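Local coordinates for probable branched-chain amino acid ABC transporter, amino acid binding protein (Thermus thermophilus, PDB 3LKB) that binds valine and probably delivers branched-chain amino acids to an ABC transporter for uptake into the cell, at residues S13-G18 with R54-N59; T123-E128 with A376-V381; S182-N187 with A212-D217; G322-N327 with D344-E349. The protein carries 2 engineered substitutions. All blocks are in the same frame, centred on the assembly; numbering follows the deposited sequence.

Contact 1 of 4, residues S13-G18 with R54-N59. With VAL (valine), chain C.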
loop_
_atom_site.group_PDB
_atom_site.type_symbol
_atom_site.label_atom_id
_atom_site.label_comp_id
_atom_site.label_asym_id
_atom_site.label_seq_id
_atom_site.Cartn_x
_atom_site.Cartn_y
_atom_site.Cartn_z
ATOM N N SER A 13 10.190 7.294 8.528
ATOM C CA SER A 13 9.608 5.988 8.899
ATOM C C SER A 13 8.111 6.181 9.040
ATOM O O SER A 13 7.680 7.036 9.787
ATOM C CB SER A 13 10.211 5.473 10.219
ATOM O OG SER A 13 9.417 4.457 10.801
ATOM N N GLY A 14 7.319 5.404 8.310
ATOM C CA GLY A 14 5.862 5.528 8.335
ATOM C C GLY A 14 5.220 4.371 7.598
ATOM O O GLY A 14 5.892 3.388 7.233
ATOM N N ALA A 15 3.901 4.456 7.446
ATOM C CA ALA A 15 3.056 3.389 6.960
ATOM C C ALA A 15 2.860 3.443 5.436
ATOM O O ALA A 15 1.836 3.987 4.969
ATOM C CB ALA A 15 1.701 3.476 7.636
ATOM N N ILE A 16 3.819 2.876 4.688
ATOM C CA ILE A 16 3.700 2.686 3.244
ATOM C C ILE A 16 2.621 1.602 3.032
ATOM O O ILE A 16 1.854 1.635 2.046
ATOM C CB ILE A 16 5.085 2.295 2.612
ATOM C CG1 ILE A 16 6.033 3.489 2.563
ATOM C CG2 ILE A 16 4.950 1.934 1.167
ATOM C CD1 ILE A 16 7.474 3.104 2.841
ATOM N N THR A 17 2.529 0.662 3.990
ATOM C CA THR A 17 1.450 -0.308 3.981
ATOM C C THR A 17 0.903 -0.412 5.362
ATOM O O THR A 17 1.427 0.243 6.257
ATOM C CB THR A 17 1.898 -1.680 3.464
ATOM O OG1 THR A 17 2.817 -2.305 4.400
ATOM C CG2 THR A 17 2.544 -1.501 2.069
ATOM N N GLY A 18 -0.167 -1.203 5.541
ATOM C CA GLY A 18 -0.815 -1.350 6.836
ATOM C C GLY A 18 -1.740 -0.202 7.130
ATOM O O GLY A 18 -2.070 0.571 6.238
ATOM N N ARG A 54 11.469 4.017 5.337
ATOM C CA ARG A 54 11.110 2.721 5.952
ATOM C C ARG A 54 9.602 2.618 6.152
ATOM O O ARG A 54 8.937 3.564 6.607
ATOM C CB ARG A 54 11.791 2.549 7.328
ATOM C CG ARG A 54 13.298 2.839 7.346
ATOM C CD ARG A 54 14.117 1.598 7.566
ATOM N NE ARG A 54 14.735 1.101 6.349
ATOM C CZ ARG A 54 16.038 0.821 6.212
ATOM N NH1 ARG A 54 16.889 1.003 7.219
ATOM N NH2 ARG A 54 16.479 0.328 5.062
ATOM N N ASP A 55 9.063 1.471 5.798
ATOM C CA ASP A 55 7.722 1.134 6.072
ATOM C C ASP A 55 7.646 0.475 7.442
ATOM O O ASP A 55 8.030 -0.679 7.578
ATOM C CB ASP A 55 7.269 0.124 5.021
ATOM C CG ASP A 55 5.805 -0.324 5.211
ATOM O OD1 ASP A 55 4.992 0.357 5.890
ATOM O OD2 ASP A 55 5.466 -1.380 4.659
ATOM N N ASP A 56 7.128 1.202 8.443
ATOM C CA ASP A 56 6.882 0.641 9.760
ATOM C C ASP A 56 5.495 0.054 9.933
ATOM O O ASP A 56 5.193 -0.443 11.009
ATOM C CB ASP A 56 7.110 1.683 10.862
ATOM C CG ASP A 56 6.191 2.936 10.725
ATOM O OD1 ASP A 56 5.020 2.824 10.256
ATOM O OD2 ASP A 56 6.670 4.044 11.109
ATOM N N GLN A 57 4.653 0.152 8.899
ATOM C CA GLN A 57 3.262 -0.345 8.918
ATOM C C GLN A 57 2.427 0.096 10.132
ATOM O O GLN A 57 1.519 -0.615 10.566
ATOM C CB GLN A 57 3.245 -1.863 8.777
ATOM C CG GLN A 57 3.924 -2.304 7.467
ATOM C CD GLN A 57 3.764 -3.751 7.167
ATOM O OE1 GLN A 57 4.114 -4.601 7.986
ATOM N NE2 GLN A 57 3.225 -4.061 5.978
ATOM N N TYR A 58 2.728 1.280 10.654
ATOM C CA TYR A 58 1.975 1.838 11.769
ATOM C C TYR A 58 2.225 1.049 13.036
ATOM O O TYR A 58 1.397 1.051 13.908
ATOM C CB TYR A 58 0.455 1.823 11.482
ATOM C CG TYR A 58 -0.260 3.047 11.992
ATOM C CD1 TYR A 58 0.142 4.308 11.584
ATOM C CD2 TYR A 58 -1.316 2.953 12.902
ATOM C CE1 TYR A 58 -0.483 5.432 12.052
ATOM C CE2 TYR A 58 -1.955 4.100 13.388
ATOM C CZ TYR A 58 -1.535 5.328 12.937
ATOM O OH TYR A 58 -2.124 6.468 13.355
ATOM N N ASN A 59 3.339 0.334 13.098
ATOM C CA ASN A 59 3.688 -0.407 14.290
ATOM C C ASN A 59 4.810 0.349 15.034
ATOM O O ASN A 59 5.944 0.451 14.568
ATOM C CB ASN A 59 4.092 -1.834 13.894
ATOM C CG ASN A 59 4.465 -2.721 15.086
ATOM O OD1 ASN A 59 4.963 -2.261 16.099
ATOM N ND2 ASN A 59 4.240 -4.007 14.938
HETATM N N VAL C . -2.321 9.054 10.097
HETATM C CA VAL C . -1.623 10.149 10.875
HETATM C C VAL C . -0.173 10.294 10.570
HETATM O O VAL C . 0.081 11.110 9.712
HETATM C CB VAL C . -1.691 9.969 12.375
HETATM C CG1 VAL C . -0.945 8.810 12.827
HETATM C CG2 VAL C . -1.151 11.114 12.969
#

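Contact 2 of 4, residues T123-E128 with A376-V381. With VAL (valine), chain C.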
loop_
_atom_site.group_PDB
_atom_site.type_symbol
_atom_site.label_atom_id
_atom_site.label_comp_id
_atom_site.label_asym_id
_atom_site.label_seq_id
_atom_site.Cartn_x
_atom_site.Cartn_y
_atom_site.Cartn_z
ATOM N N THR A 123 2.123 21.925 9.533
ATOM C CA THR A 123 0.840 22.644 9.367
ATOM C C THR A 123 -0.051 22.667 10.597
ATOM O O THR A 123 0.289 22.138 11.639
ATOM C CB THR A 123 -0.018 22.105 8.181
ATOM O OG1 THR A 123 -0.690 20.887 8.555
ATOM C CG2 THR A 123 0.799 21.901 6.910
ATOM N N THR A 124 -1.232 23.248 10.455
ATOM C CA THR A 124 -2.214 23.249 11.539
ATOM C C THR A 124 -2.474 21.869 12.144
ATOM O O THR A 124 -2.240 20.838 11.507
ATOM C CB THR A 124 -3.562 23.823 11.080
ATOM O OG1 THR A 124 -4.087 23.028 9.987
ATOM C CG2 THR A 124 -3.387 25.303 10.685
ATOM N N SER A 125 -2.965 21.855 13.380
ATOM C CA SER A 125 -3.115 20.615 14.124
ATOM C C SER A 125 -4.494 20.025 13.811
ATOM O O SER A 125 -5.359 20.741 13.275
ATOM C CB SER A 125 -2.964 20.898 15.614
ATOM O OG SER A 125 -4.040 21.690 16.109
ATOM N N TYR A 126 -4.687 18.749 14.156
ATOM C CA TYR A 126 -5.994 18.097 14.057
ATOM C C TYR A 126 -7.035 18.874 14.847
ATOM O O TYR A 126 -8.152 19.076 14.368
ATOM C CB TYR A 126 -5.972 16.638 14.595
ATOM C CG TYR A 126 -4.984 15.721 13.897
ATOM C CD1 TYR A 126 -4.930 15.689 12.520
ATOM C CD2 TYR A 126 -4.094 14.883 14.624
ATOM C CE1 TYR A 126 -4.082 14.887 11.876
ATOM C CE2 TYR A 126 -3.211 14.072 13.963
ATOM C CZ TYR A 126 -3.227 14.096 12.578
ATOM O OH TYR A 126 -2.417 13.360 11.801
ATOM N N SER A 127 -6.667 19.275 16.056
ATOM C CA SER A 127 -7.536 20.105 16.907
ATOM C C SER A 127 -8.028 21.427 16.295
ATOM O O SER A 127 -9.238 21.693 16.298
ATOM C CB SER A 127 -6.841 20.394 18.242
ATOM O OG SER A 127 -6.700 19.181 18.932
ATOM N N GLU A 128 -7.116 22.239 15.768
ATOM C CA GLU A 128 -7.532 23.489 15.123
ATOM C C GLU A 128 -8.498 23.199 13.968
ATOM O O GLU A 128 -9.516 23.867 13.825
ATOM C CB GLU A 128 -6.313 24.290 14.618
ATOM C CG GLU A 128 -6.649 25.688 14.128
ATOM C CD GLU A 128 -5.519 26.705 14.250
ATOM O OE1 GLU A 128 -4.314 26.355 14.453
ATOM O OE2 GLU A 128 -5.847 27.894 14.157
ATOM N N ALA A 376 -9.035 31.382 16.575
ATOM C CA ALA A 376 -8.845 31.867 17.937
ATOM C C ALA A 376 -9.598 30.979 18.948
ATOM O O ALA A 376 -9.082 30.721 20.061
ATOM C CB ALA A 376 -9.286 33.312 18.043
ATOM N N LEU A 377 -10.795 30.496 18.585
ATOM C CA LEU A 377 -11.485 29.507 19.440
ATOM C C LEU A 377 -10.587 28.299 19.861
ATOM O O LEU A 377 -10.512 27.922 21.047
ATOM C CB LEU A 377 -12.755 28.999 18.781
ATOM C CG LEU A 377 -13.587 28.013 19.630
ATOM C CD1 LEU A 377 -13.830 28.558 21.041
ATOM C CD2 LEU A 377 -14.942 27.702 18.984
ATOM N N PHE A 378 -9.925 27.687 18.891
ATOM C CA PHE A 378 -8.936 26.662 19.184
ATOM C C PHE A 378 -7.941 27.109 20.248
ATOM O O PHE A 378 -7.605 26.339 21.165
ATOM C CB PHE A 378 -8.169 26.231 17.928
ATOM C CG PHE A 378 -6.862 25.546 18.235
ATOM C CD1 PHE A 378 -6.840 24.318 18.862
ATOM C CD2 PHE A 378 -5.662 26.146 17.924
ATOM C CE1 PHE A 378 -5.629 23.680 19.176
ATOM C CE2 PHE A 378 -4.473 25.509 18.220
ATOM C CZ PHE A 378 -4.453 24.278 18.865
ATOM N N ARG A 379 -7.437 28.331 20.130
ATOM C CA ARG A 379 -6.457 28.755 21.118
ATOM C C ARG A 379 -7.101 28.961 22.502
ATOM O O ARG A 379 -6.509 28.547 23.498
ATOM C CB ARG A 379 -5.644 29.956 20.655
ATOM C CG ARG A 379 -4.771 29.688 19.486
ATOM C CD ARG A 379 -4.485 30.953 18.731
ATOM N NE ARG A 379 -3.511 30.778 17.640
ATOM C CZ ARG A 379 -3.694 30.053 16.522
ATOM N NH1 ARG A 379 -4.824 29.405 16.290
ATOM N NH2 ARG A 379 -2.742 30.006 15.603
ATOM N N LYS A 380 -8.316 29.525 22.577
ATOM C CA LYS A 380 -8.951 29.589 23.901
ATOM C C LYS A 380 -9.165 28.218 24.555
ATOM O O LYS A 380 -8.749 28.022 25.676
ATOM C CB LYS A 380 -10.210 30.474 23.999
ATOM C CG LYS A 380 -11.290 30.222 22.993
ATOM C CD LYS A 380 -11.330 31.294 21.792
ATOM C CE LYS A 380 -12.223 32.573 22.047
ATOM N NZ LYS A 380 -12.943 33.099 20.849
ATOM N N VAL A 381 -9.774 27.263 23.854
ATOM C CA VAL A 381 -10.032 25.965 24.487
ATOM C C VAL A 381 -8.757 25.200 24.791
ATOM O O VAL A 381 -8.696 24.443 25.762
ATOM C CB VAL A 381 -11.077 25.088 23.733
ATOM C CG1 VAL A 381 -12.346 25.921 23.469
ATOM C CG2 VAL A 381 -10.515 24.475 22.440
HETATM N N VAL C . -2.321 9.054 10.097
HETATM C CA VAL C . -1.623 10.149 10.875
HETATM C C VAL C . -0.173 10.294 10.570
HETATM O O VAL C . 0.081 11.110 9.712
HETATM C CB VAL C . -1.691 9.969 12.375
HETATM C CG1 VAL C . -0.945 8.810 12.827
HETATM C CG2 VAL C . -1.151 11.114 12.969
#

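Contact 3 of 4, residues S182-N187 with A212-D217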
loop_
_atom_site.group_PDB
_atom_site.type_symbol
_atom_site.label_atom_id
_atom_site.label_comp_id
_atom_site.label_asym_id
_atom_site.label_seq_id
_atom_site.Cartn_x
_atom_site.Cartn_y
_atom_site.Cartn_z
ATOM N N SER A 182 -10.409 0.743 9.302
ATOM C CA SER A 182 -10.522 0.273 7.938
ATOM C C SER A 182 -11.214 -1.099 7.953
ATOM O O SER A 182 -11.212 -1.775 8.978
ATOM C CB SER A 182 -9.133 0.212 7.297
ATOM O OG SER A 182 -8.315 -0.659 8.093
ATOM N N GLY A 183 -11.837 -1.483 6.852
ATOM C CA GLY A 183 -12.604 -2.709 6.852
ATOM C C GLY A 183 -14.034 -2.500 7.307
ATOM O O GLY A 183 -14.739 -3.475 7.556
ATOM N N ASN A 184 -14.466 -1.233 7.427
ATOM C CA ASN A 184 -15.856 -0.910 7.764
ATOM C C ASN A 184 -16.799 -1.063 6.559
ATOM O O ASN A 184 -17.349 -0.111 6.010
ATOM C CB ASN A 184 -15.923 0.503 8.338
ATOM C CG ASN A 184 -15.425 1.584 7.339
ATOM O OD1 ASN A 184 -14.505 1.365 6.553
ATOM N ND2 ASN A 184 -16.045 2.724 7.380
ATOM N N LEU A 185 -16.988 -2.303 6.139
ATOM C CA LEU A 185 -17.832 -2.625 4.963
ATOM C C LEU A 185 -19.304 -2.201 5.109
ATOM O O LEU A 185 -19.994 -1.938 4.115
ATOM C CB LEU A 185 -17.746 -4.127 4.678
ATOM C CG LEU A 185 -16.641 -4.587 3.716
ATOM C CD1 LEU A 185 -15.428 -3.661 3.669
ATOM C CD2 LEU A 185 -16.252 -6.049 3.981
ATOM N N ASP A 186 -19.781 -2.158 6.344
ATOM C CA ASP A 186 -21.185 -1.888 6.581
ATOM C C ASP A 186 -21.403 -1.066 7.855
ATOM O O ASP A 186 -21.244 -1.528 8.944
ATOM C CB ASP A 186 -22.005 -3.192 6.594
ATOM C CG ASP A 186 -23.498 -2.937 6.782
ATOM O OD1 ASP A 186 -24.006 -1.949 6.201
ATOM O OD2 ASP A 186 -24.139 -3.709 7.543
ATOM N N ASN A 187 -21.779 0.174 7.636
ATOM C CA ASN A 187 -21.890 1.219 8.624
ATOM C C ASN A 187 -23.345 1.558 8.849
ATOM O O ASN A 187 -23.636 2.535 9.515
ATOM C CB ASN A 187 -21.178 2.442 8.054
ATOM C CG ASN A 187 -19.743 2.133 7.669
ATOM O OD1 ASN A 187 -18.878 2.111 8.527
ATOM N ND2 ASN A 187 -19.491 1.866 6.386
ATOM N N ALA A 212 -14.875 7.153 3.179
ATOM C CA ALA A 212 -15.527 6.807 1.924
ATOM C C ALA A 212 -16.609 5.737 2.107
ATOM O O ALA A 212 -17.740 5.824 1.521
ATOM C CB ALA A 212 -14.475 6.336 0.911
ATOM N N ASN A 213 -16.284 4.715 2.892
ATOM C CA ASN A 213 -17.255 3.662 3.157
ATOM C C ASN A 213 -18.516 4.178 3.865
ATOM O O ASN A 213 -19.663 3.790 3.541
ATOM C CB ASN A 213 -16.599 2.549 3.976
ATOM C CG ASN A 213 -15.594 1.759 3.160
ATOM O OD1 ASN A 213 -15.741 1.624 1.930
ATOM N ND2 ASN A 213 -14.551 1.246 3.834
ATOM N N ILE A 214 -18.303 5.034 4.856
ATOM C CA ILE A 214 -19.415 5.644 5.556
ATOM C C ILE A 214 -20.286 6.479 4.578
ATOM O O ILE A 214 -21.509 6.345 4.603
ATOM C CB ILE A 214 -18.922 6.465 6.769
ATOM C CG1 ILE A 214 -18.467 5.512 7.877
ATOM C CG2 ILE A 214 -20.023 7.393 7.268
ATOM C CD1 ILE A 214 -17.639 6.160 8.951
ATOM N N LEU A 215 -19.667 7.292 3.711
ATOM C CA LEU A 215 -20.405 8.138 2.762
ATOM C C LEU A 215 -21.190 7.307 1.773
ATOM O O LEU A 215 -22.324 7.616 1.476
ATOM C CB LEU A 215 -19.445 9.049 1.951
ATOM C CG LEU A 215 -18.489 9.934 2.744
ATOM C CD1 LEU A 215 -17.541 10.775 1.845
ATOM C CD2 LEU A 215 -19.254 10.773 3.725
ATOM N N LYS A 216 -20.566 6.249 1.259
ATOM C CA LYS A 216 -21.243 5.338 0.352
ATOM C C LYS A 216 -22.510 4.797 0.993
ATOM O O LYS A 216 -23.557 4.817 0.397
ATOM C CB LYS A 216 -20.292 4.216 -0.085
ATOM C CG LYS A 216 -19.504 4.641 -1.318
ATOM C CD LYS A 216 -18.112 4.152 -1.353
ATOM C CE LYS A 216 -17.972 2.750 -1.910
ATOM N NZ LYS A 216 -16.477 2.425 -1.972
ATOM N N ASP A 217 -22.411 4.345 2.230
ATOM C CA ASP A 217 -23.583 3.848 2.931
ATOM C C ASP A 217 -24.603 4.973 3.203
ATOM O O ASP A 217 -25.792 4.774 2.965
ATOM C CB ASP A 217 -23.143 3.155 4.214
ATOM C CG ASP A 217 -22.587 1.765 3.953
ATOM O OD1 ASP A 217 -22.919 1.178 2.883
ATOM O OD2 ASP A 217 -21.810 1.266 4.812
#

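Contact 4 of 4, residues G322-N327 with D344-E349. With NA (sodium ion), chain E.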
loop_
_atom_site.group_PDB
_atom_site.type_symbol
_atom_site.label_atom_id
_atom_site.label_comp_id
_atom_site.label_asym_id
_atom_site.label_seq_id
_atom_site.Cartn_x
_atom_site.Cartn_y
_atom_site.Cartn_z
ATOM N N GLY A 322 15.408 29.924 13.121
ATOM C CA GLY A 322 15.626 31.191 12.416
ATOM C C GLY A 322 14.777 31.355 11.149
ATOM O O GLY A 322 14.927 32.355 10.418
ATOM N N MET A 323 13.902 30.377 10.869
ATOM C CA MET A 323 13.077 30.351 9.634
ATOM C C MET A 323 11.807 31.177 9.838
ATOM O O MET A 323 10.692 30.620 9.920
ATOM C CB MET A 323 12.736 28.898 9.288
ATOM C CG MET A 323 12.310 28.553 7.848
ATOM S SD MET A 323 11.987 26.724 7.663
ATOM C CE MET A 323 13.585 26.161 7.167
ATOM N N ASN A 324 11.977 32.502 9.956
ATOM C CA ASN A 324 10.857 33.422 10.185
ATOM C C ASN A 324 11.031 34.811 9.597
ATOM O O ASN A 324 12.127 35.198 9.151
ATOM C CB ASN A 324 10.561 33.547 11.679
ATOM C CG ASN A 324 11.806 33.824 12.483
ATOM O OD1 ASN A 324 12.410 34.893 12.374
ATOM N ND2 ASN A 324 12.200 32.876 13.280
ATOM N N GLY A 325 9.935 35.562 9.585
ATOM C CA GLY A 325 9.919 36.891 8.945
ATOM C C GLY A 325 10.229 36.811 7.464
ATOM O O GLY A 325 9.705 35.964 6.761
ATOM N N PRO A 326 11.057 37.728 6.970
ATOM C CA PRO A 326 11.573 37.728 5.593
ATOM C C PRO A 326 12.473 36.514 5.329
ATOM O O PRO A 326 12.869 36.284 4.196
ATOM C CB PRO A 326 12.478 38.991 5.539
ATOM C CG PRO A 326 12.192 39.754 6.768
ATOM C CD PRO A 326 11.515 38.884 7.761
ATOM N N ASN A 327 12.832 35.783 6.378
ATOM C CA ASN A 327 13.673 34.591 6.254
ATOM C C ASN A 327 12.794 33.313 6.347
ATOM O O ASN A 327 13.284 32.214 6.620
ATOM C CB ASN A 327 14.742 34.623 7.354
ATOM C CG ASN A 327 15.915 33.672 7.092
ATOM O OD1 ASN A 327 16.383 32.950 8.008
ATOM N ND2 ASN A 327 16.385 33.648 5.859
ATOM N N ASP A 344 6.926 29.273 8.818
ATOM C CA ASP A 344 7.715 30.021 9.768
ATOM C C ASP A 344 7.673 29.393 11.154
ATOM O O ASP A 344 6.583 29.003 11.644
ATOM C CB ASP A 344 7.367 31.543 9.788
ATOM C CG ASP A 344 5.904 31.838 10.154
ATOM O OD1 ASP A 344 4.996 30.946 10.089
ATOM O OD2 ASP A 344 5.647 33.006 10.516
ATOM N N PHE A 345 8.873 29.243 11.733
ATOM C CA PHE A 345 9.060 28.692 13.054
ATOM C C PHE A 345 9.921 29.644 13.896
ATOM O O PHE A 345 10.689 30.435 13.361
ATOM C CB PHE A 345 9.837 27.373 12.957
ATOM C CG PHE A 345 9.141 26.284 12.173
ATOM C CD1 PHE A 345 8.006 25.673 12.667
ATOM C CD2 PHE A 345 9.653 25.852 10.959
ATOM C CE1 PHE A 345 7.369 24.670 11.963
ATOM C CE2 PHE A 345 9.006 24.821 10.234
ATOM C CZ PHE A 345 7.888 24.236 10.752
ATOM N N THR A 346 9.781 29.549 15.211
ATOM C CA THR A 346 10.694 30.170 16.113
ATOM C C THR A 346 10.838 29.179 17.248
ATOM O O THR A 346 10.117 28.179 17.294
ATOM C CB THR A 346 10.124 31.473 16.755
ATOM O OG1 THR A 346 9.054 31.129 17.657
ATOM C CG2 THR A 346 9.698 32.526 15.706
ATOM N N LYS A 347 11.711 29.494 18.203
ATOM C CA LYS A 347 11.833 28.666 19.405
ATOM C C LYS A 347 10.536 28.423 20.149
ATOM O O LYS A 347 10.392 27.429 20.849
ATOM C CB LYS A 347 12.827 29.261 20.367
ATOM C CG LYS A 347 14.213 28.839 20.008
ATOM C CD LYS A 347 15.022 29.997 19.463
ATOM C CE LYS A 347 16.529 29.823 19.747
ATOM N NZ LYS A 347 16.771 29.343 21.141
ATOM N N SER A 348 9.586 29.334 20.005
ATOM C CA SER A 348 8.354 29.230 20.778
ATOM C C SER A 348 7.156 28.983 19.865
ATOM O O SER A 348 6.051 28.716 20.337
ATOM C CB SER A 348 8.160 30.498 21.605
ATOM O OG SER A 348 7.950 31.569 20.721
ATOM N N GLU A 349 7.370 29.079 18.561
ATOM C CA GLU A 349 6.305 28.807 17.602
ATOM C C GLU A 349 6.654 27.606 16.719
ATOM O O GLU A 349 7.472 27.701 15.837
ATOM C CB GLU A 349 5.945 30.052 16.788
ATOM C CG GLU A 349 4.971 31.031 17.526
ATOM C CD GLU A 349 3.583 30.401 17.883
ATOM O OE1 GLU A 349 2.943 29.772 16.972
ATOM O OE2 GLU A 349 3.142 30.536 19.070
HETATM NA NA NA E . 4.384 29.300 11.769
HETATM O O HOH W 1 7.234 34.917 10.378
HETATM O O HOH W 2 3.307 30.886 13.043
#

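Contact 1 of 4, residues S13-G18 with R54-N59
Asp55 and Thr17 cross at about a right angle where two parallel strands run out into loops. CG of Asp55 stands anti to its backbone N (chi1 -180°); the carboxylate beyond it meets residues 16 and 17. Its OD2 offers the syn lone pair to the hydroxyl of Thr17, OG1 to OD2 2.8 Å. Its OD1 takes two amides from opposite faces of the carboxylate plane: Thr17 N at 3.1 Å and, in an Asx turn, Gln57 N at 3.0 Å. Gln57 lies alongside Thr17, pointing the same way; its NE2 is modelled doubtfully close to Thr17 OG1. CD1 of Ile16 rests on CB of Asp55 at 3.7 Å. The next carboxylate, Asp56, turns to Ser13. Its OD2 is met on the anti side by Ser13 OG at 2.8 Å and also bonds Thr63. Its OD1 accepts Tyr58 N at 2.8 Å, a second Asx turn. Ala15 CB lies near Tyr58, a residue of the valine pocket. Between the backbones, Gly14 N donates to Arg54 O and Asp56 N to Gly14 O. The strands belong to the beta-alpha-beta unit of 6-14, 21-41 and 47-55. Two adjacent carboxylates probably fix both loops through neutral N-H and O-H donors.

Contact 2 of 4, residues T123-E128 with A376-V381
The start of helix 126-140 meets the C-terminal helix 376-383 here, in a buried contact of a periplasmic binding protein. Phe378 reaches across from the C-terminal helix. Its CG is anti to the backbone N (chi1 161°), and one ring face receives the side chain of Glu128. CB of Glu128 makes a CH-pi contact over that face, 4.0 Å from the ring centroid and offset toward the rim. The two side chains cross at about a right angle. The Glu128 carboxylate is turned 26° from the ring plane, with CD 3.7 Å from Phe378 CD2. CE1 of the same ring approaches Ser127 CB at 3.6 Å, and CZ lies 3.8 Å from Ser125 OG.

Beyond the ring, Glu128 OE2 forms a salt bridge with Arg379 NH1 at 2.8 Å. The oxygen lies nearly in the guanidinium plane, but the donor stands above the carboxylate plane. OE2 also accepts from Ser375 N, and NH1 gives a second bond to Ser375 O. An alanine at Glu128 would probably leave Arg379 without its charged mate and Ser375 N without this acceptor, while CB would still cover the ring. The ring and the salt bridge join the helix start to the C-terminal helix.

Tyr126, the residue after the cap, belongs to the valine pocket. The cap is Ser125, whose OG accepts from Glu128 N at 3.1 Å, the bond running almost straight at 172°. This is the serine N-cap motif at the start of an alpha-helix.

Contact 3 of 4, residues S182-N187 with A212-D217
The loop 182-187, which has no regular structure, runs past helix 208-220, with the CA atoms of Asn187 and Ile214 5.9 Å apart. An inverse gamma turn centred on Asn184 bends the loop. Asn187 brings two donors to one oxygen of Asp217. Its backbone N lies 3.0 Å from Asp217 OD2, and its ND2 lies 2.9 Å from the same OD2. The two reach that oxygen from opposite faces of the carboxylate plane. The amide and carboxylate planes stand 53° apart. ND2 also donates back to Asn184 O at 2.9 Å, while Asn187 OD1 accepts from Asn184 ND2 at 3.1 Å. The two asparagines therefore hold each other within the loop. Asn184 ND2 has a further partner in Pro210 O.

Asn213 ND2 completes the join, donating to Asn184 OD1 at 2.7 Å. That bond is nearly straight, 170°. The acceptor lies in the amide plane of Asn213, but the donor stands above the carbonyl plane of Asn184. CG1 of Ile214 lies 3.5 Å from Asn187 OD1, the two side chains crossing at about a right angle. Asp186 OD1 sits 4.1 Å from Asp217 OD2 and bonds Thr188. The contact ties the loop before helix 188-196 to the next helix mainly by side-chain amides. The pair of donors from Asn187 would be expected to ease the repulsion between the two aspartates.

Contact 4 of 4, residues G322-N327 with D344-E349
Asn324 reaches across to Phe345 and Thr346, and its side chain can be followed outwards. CB lies 3.5 Å from Phe345 O and packs near CB of Asp344. CG sits between the backbone N and the carbonyl carbon (chi1 49°) and comes within 4.1 Å of Thr346 CG2. At the tip, ND2 donates to Phe345 O at 2.9 Å. This bond is almost straight, 177°, and lies in both the amide plane and the carbonyl plane. ND2 also touches CG2 of Thr346 at 3.5 Å, the two side chains crossing at about a right angle.

Both segments belong to the long connection between helix 313-321 and strand 357-362, and the second carries part of a sodium site. Asp344 binds the sodium ion through its backbone O at 2.2 Å and through OD1 at 2.4 Å; Thr351, Gly352 and a water complete the coordination. Another water bridges Asp344 OD2 to Gly325 N.

Phe345 N donates to Met323 O. SD of Met323 stands at the edge of the Phe345 ring, a Met-aromatic contact, and Phe120 meets that ring edge-to-face. OG1 of Thr346 accepts from Ser348 N, an ST turn, and from Glu349 N at 2.8 Å, an ST motif. A valine in place of Thr346 would probably leave the amides of Ser348 and Glu349 without this side-chain acceptor and make their turn less firmly held. Thr346 N pairs with Glu349 O across that turn.

Overall arrangement
From the N terminus, contact 1 closes first, joining the ends of strands 6-14 and 47-55, which helix 21-41 connects. Contact 2 opens next at 123-128 and closes only at 376-381, tying the start of helix 126-140 to the C-terminal helix 376-383. Its loop of 247 residues encloses both remaining contacts. Within it, contact 3 joins the loop after strand 173-179 to helix 208-220, and contact 4 closes a loop of 16 residues ahead of strand 357-362. Contacts 3 and 4 follow one another without crossing. Their centres lie about 42 Å apart, on opposite sides of the chain's centre. Contacts 1 and 2 both touch the bound valine, though their centres are about 28 Å apart.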